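Local structure of peptide amidase (Stenotrophomonas maltophilia, 1M22) at residues A296-E299 with L300-G304; M476-A479 with Y480-R483. The protein probably hydrolyses amide bonds, as a peptide amidase of the amidase signature family. All blocks are in the same frame, centred on the assembly; numbering follows the deposited sequence.

Interaction 1. Residues A296-E299 with L300-G304; sequences AATE and LRRAG
Ala296 O accepts a hydrogen bond from Leu300 N at 2.9 Å, the first i to i+4 bond of this last part of helix 289-302. The side chain of Leu300 runs back beside the same carbonyl, with CG 3.2 Å from Ala296 O. Ala297 O takes Arg301 N in the same way. The CB of Ala297 also lies near the guanidinium of Arg301, which it meets obliquely, 3.8 Å from NH1. Thr298 does more. Its carbonyl O receives Arg302 N at 2.9 Å, with a fairly straight N-H...O angle of 165°. Its two branches serve different arginines. CG2, anti to the backbone N, sits over one face of the Arg302 guanidinium, 3.7 Å from NH1 and off toward the rim. The Arg302 chain bends at chi2 (-65°), and this folds the flat group back beside the threonine. OG1 shares a water with Arg301. The water lies 2.9 Å from Thr298 OG1 and accepts from Arg301 NH1 at 2.8 Å. Both groups have a further backbone partner: Thr298 OG1 bonds to Glu294 O in the preceding turn, and Arg301 NH2 to Val307 O. Glu299 O receives a weak bond from Ala303 N. The Glu299 carboxylate forms a salt bridge through OE1 with Arg483 NE. Gly304 then leaves the helix with positive phi (110°) and closes a Schellman motif. The helix is the crossover of the beta-alpha-beta unit between strands 275-279 and 306-310, and it lies beside helix 470-484.

Interaction 2. Residues M476-A479 with Y480-R483; sequences MAYA and YEQR
Three i to i+4 hydrogen bonds carry helix 470-484 through this turn: Tyr480 N to Met476 O, Glu481 N to Ala477 O and Gln482 N to Tyr478 O, the last 2.8 Å long. Tyr478 and Gln482 make the main side-chain contact. The CG of Gln482 lies over one face of the Tyr478 ring, 3.5 Å from its centroid and 17° off the ring normal. This is a CH-pi contact. Gln482 CG is closest to CZ, at 3.4 Å, so it is shifted from the middle of the ring toward its rim. The bend at chi2 (-54°) brings the Gln482 amide back over the ring; its plane lies within 8° of the ring plane. The same methylene is also 3.2 Å from Tyr478 O. Glu481 comes obliquely, on the same side of the ring as Gln482 but out beyond its CD1 edge. Its OE1 is 3.7 Å from Tyr478 CD1, and its carboxylate is turned steeply against the ring. The other oxygen, OE2, is held by the backbone N of Val231. In the fold, helix 470-484 follows strand 457-464 and lies against the large mixed sheet. Ala477 packs on Leu447 and Val449 of strand 446-454, and Tyr480 reaches across to Leu461 and Phe463 of strand 457-464. The Tyr480 ring also turns its edge to Ala477 O, which lies near the ring plane. At the end of the segment, Arg483, whose guanidinium has Glu299 as partner, places CG 3.5 Å from Ala479 O.

How the interactions relate
Both are local contacts along a helix, interaction 1 at the C-terminal end of 289-302 and interaction 2 within 470-484, and the two helices touch. The salt bridge from Glu299 OE1 to Arg483 NE, 2.7 Å, ties 296-304 to 476-483. Leu300 CD2 packs on Tyr480 CD1 at 3.9 Å, and Arg302 CB meets Arg483 NH2. Interaction 1 is partly buried, on the helix next to the outermost strand 306-310. Its longest side chains are two arginines and a glutamate, with a threonine methyl over one guanidinium and a bridging water. Interaction 2 is mostly buried and nearer the middle of the sheet. It relies on a methylene over a tyrosine ring. Both lie away from the annotated active-site residues.

Interaction 1. Residues A296-E299 with L300-G304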
loop_
_atom_site.group_PDB
_atom_site.type_symbol
_atom_site.label_atom_id
_atom_site.label_comp_id
_atom_site.label_asym_id
_atom_site.label_seq_id
_atom_site.Cartn_x
_atom_site.Cartn_y
_atom_site.Cartn_z
ATOM N N ALA A 296 17.514 -12.133 10.364
ATOM C CA ALA A 296 17.317 -10.711 10.097
ATOM C C ALA A 296 17.985 -9.864 11.173
ATOM O O ALA A 296 18.637 -8.867 10.870
ATOM C CB ALA A 296 15.835 -10.391 10.031
ATOM N N ALA A 297 17.819 -10.259 12.431
ATOM C CA ALA A 297 18.426 -9.523 13.533
ATOM C C ALA A 297 19.942 -9.540 13.380
ATOM O O ALA A 297 20.608 -8.523 13.580
ATOM C CB ALA A 297 18.021 -10.140 14.864
ATOM N N THR A 298 20.489 -10.698 13.023
ATOM C CA THR A 298 21.928 -10.824 12.836
ATOM C C THR A 298 22.407 -9.913 11.708
ATOM O O THR A 298 23.437 -9.250 11.839
ATOM C CB THR A 298 22.320 -12.280 12.524
ATOM O OG1 THR A 298 22.027 -13.100 13.663
ATOM C CG2 THR A 298 23.807 -12.386 12.201
ATOM N N GLU A 299 21.666 -9.874 10.602
ATOM C CA GLU A 299 22.048 -9.019 9.482
ATOM C C GLU A 299 22.037 -7.550 9.910
ATOM O O GLU A 299 22.927 -6.789 9.542
ATOM C CB GLU A 299 21.100 -9.216 8.293
ATOM C CG GLU A 299 21.145 -10.599 7.632
ATOM C CD GLU A 299 22.486 -10.927 6.978
ATOM O OE1 GLU A 299 23.191 -10.002 6.526
ATOM O OE2 GLU A 299 22.826 -12.126 6.897
ATOM N N LEU A 300 21.029 -7.155 10.683
ATOM C CA LEU A 300 20.936 -5.779 11.159
ATOM C C LEU A 300 22.146 -5.434 12.029
ATOM O O LEU A 300 22.732 -4.360 11.895
ATOM C CB LEU A 300 19.641 -5.577 11.957
ATOM C CG LEU A 300 18.335 -5.672 11.159
ATOM C CD1 LEU A 300 17.148 -5.656 12.108
ATOM C CD2 LEU A 300 18.245 -4.515 10.177
ATOM N N ARG A 301 22.518 -6.350 12.919
ATOM C CA ARG A 301 23.664 -6.132 13.797
ATOM C C ARG A 301 24.972 -6.060 13.014
ATOM O O ARG A 301 25.802 -5.185 13.265
ATOM C CB ARG A 301 23.752 -7.242 14.847
ATOM C CG ARG A 301 22.654 -7.178 15.892
ATOM C CD ARG A 301 22.807 -8.270 16.938
ATOM N NE ARG A 301 21.802 -8.149 17.992
ATOM C CZ ARG A 301 20.862 -9.055 18.242
ATOM N NH1 ARG A 301 20.792 -10.161 17.513
ATOM N NH2 ARG A 301 19.986 -8.851 19.218
ATOM N N ARG A 302 25.156 -6.980 12.071
ATOM C CA ARG A 302 26.372 -6.999 11.264
ATOM C C ARG A 302 26.493 -5.737 10.418
ATOM O O ARG A 302 27.594 -5.342 10.030
ATOM C CB ARG A 302 26.389 -8.237 10.361
ATOM C CG ARG A 302 26.518 -9.555 11.118
ATOM C CD ARG A 302 27.861 -9.661 11.826
ATOM N NE ARG A 302 27.997 -10.913 12.567
ATOM C CZ ARG A 302 27.260 -11.245 13.622
ATOM N NH1 ARG A 302 26.326 -10.416 14.070
ATOM N NH2 ARG A 302 27.455 -12.407 14.231
ATOM N N ALA A 303 25.359 -5.102 10.137
ATOM C CA ALA A 303 25.337 -3.877 9.348
ATOM C C ALA A 303 25.690 -2.670 10.214
ATOM O O ALA A 303 25.811 -1.553 9.710
ATOM C CB ALA A 303 23.962 -3.685 8.712
ATOM N N GLY A 304 25.838 -2.899 11.517
ATOM C CA GLY A 304 26.208 -1.821 12.419
ATOM C C GLY A 304 25.156 -1.322 13.387
ATOM O O GLY A 304 25.408 -0.386 14.142
HETATM O O HOH W 1 22.741 -11.663 16.112
#

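Interaction 2. Residues M476-A479 with Y480-R483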
loop_
_atom_site.group_PDB
_atom_site.type_symbol
_atom_site.label_atom_id
_atom_site.label_comp_id
_atom_site.label_asym_id
_atom_site.label_seq_id
_atom_site.Cartn_x
_atom_site.Cartn_y
_atom_site.Cartn_z
ATOM N N MET A 476 17.525 2.734 6.673
ATOM C CA MET A 476 17.656 1.469 7.379
ATOM C C MET A 476 17.155 0.280 6.571
ATOM O O MET A 476 17.816 -0.761 6.504
ATOM C CB MET A 476 16.931 1.563 8.723
ATOM C CG MET A 476 17.586 2.576 9.661
ATOM S SD MET A 476 16.784 2.775 11.262
ATOM C CE MET A 476 17.241 1.332 12.033
ATOM N N ALA A 477 15.991 0.438 5.951
ATOM C CA ALA A 477 15.405 -0.623 5.143
ATOM C C ALA A 477 16.285 -0.935 3.934
ATOM O O ALA A 477 16.476 -2.095 3.576
ATOM C CB ALA A 477 14.006 -0.218 4.692
ATOM N N TYR A 478 16.822 0.103 3.303
ATOM C CA TYR A 478 17.687 -0.087 2.147
ATOM C C TYR A 478 18.961 -0.828 2.550
ATOM O O TYR A 478 19.388 -1.763 1.873
ATOM C CB TYR A 478 18.054 1.264 1.534
ATOM C CG TYR A 478 18.944 1.162 0.319
ATOM C CD1 TYR A 478 18.437 0.738 -0.910
ATOM C CD2 TYR A 478 20.298 1.488 0.396
ATOM C CE1 TYR A 478 19.256 0.642 -2.033
ATOM C CE2 TYR A 478 21.127 1.394 -0.723
ATOM C CZ TYR A 478 20.598 0.971 -1.931
ATOM O OH TYR A 478 21.403 0.878 -3.046
ATOM N N ALA A 479 19.571 -0.407 3.654
ATOM C CA ALA A 479 20.796 -1.046 4.128
ATOM C C ALA A 479 20.555 -2.527 4.412
ATOM O O ALA A 479 21.401 -3.372 4.119
ATOM C CB ALA A 479 21.299 -0.342 5.381
ATOM N N TYR A 480 19.402 -2.842 4.991
ATOM C CA TYR A 480 19.065 -4.230 5.284
ATOM C C TYR A 480 18.865 -5.007 3.983
ATOM O O TYR A 480 19.395 -6.106 3.806
ATOM C CB TYR A 480 17.779 -4.313 6.113
ATOM C CG TYR A 480 17.212 -5.714 6.163
ATOM C CD1 TYR A 480 17.806 -6.704 6.945
ATOM C CD2 TYR A 480 16.137 -6.074 5.353
ATOM C CE1 TYR A 480 17.349 -8.021 6.909
ATOM C CE2 TYR A 480 15.675 -7.385 5.308
ATOM C CZ TYR A 480 16.285 -8.351 6.085
ATOM O OH TYR A 480 15.845 -9.653 6.006
ATOM N N GLU A 481 18.095 -4.422 3.075
ATOM C CA GLU A 481 17.798 -5.044 1.796
ATOM C C GLU A 481 19.046 -5.337 0.971
ATOM O O GLU A 481 19.173 -6.409 0.375
ATOM C CB GLU A 481 16.871 -4.132 0.997
ATOM C CG GLU A 481 16.519 -4.652 -0.379
ATOM C CD GLU A 481 16.024 -3.547 -1.289
ATOM O OE1 GLU A 481 16.774 -2.569 -1.488
ATOM O OE2 GLU A 481 14.893 -3.654 -1.801
ATOM N N GLN A 482 19.968 -4.384 0.935
ATOM C CA GLN A 482 21.171 -4.556 0.137
ATOM C C GLN A 482 22.110 -5.665 0.580
ATOM O O GLN A 482 22.878 -6.179 -0.232
ATOM C CB GLN A 482 21.915 -3.226 0.032
ATOM C CG GLN A 482 21.164 -2.197 -0.800
ATOM C CD GLN A 482 20.794 -2.723 -2.178
ATOM O OE1 GLN A 482 19.622 -2.966 -2.476
ATOM N NE2 GLN A 482 21.799 -2.910 -3.023
ATOM N N ARG A 483 22.066 -6.050 1.850
ATOM C CA ARG A 483 22.939 -7.133 2.277
ATOM C C ARG A 483 22.213 -8.474 2.337
ATOM O O ARG A 483 22.831 -9.507 2.578
ATOM C CB ARG A 483 23.610 -6.817 3.621
ATOM C CG ARG A 483 22.705 -6.589 4.810
ATOM C CD ARG A 483 23.575 -6.387 6.054
ATOM N NE ARG A 483 24.316 -7.605 6.380
ATOM C CZ ARG A 483 25.599 -7.654 6.736
ATOM N NH1 ARG A 483 26.324 -6.545 6.817
ATOM N NH2 ARG A 483 26.157 -8.824 7.014
#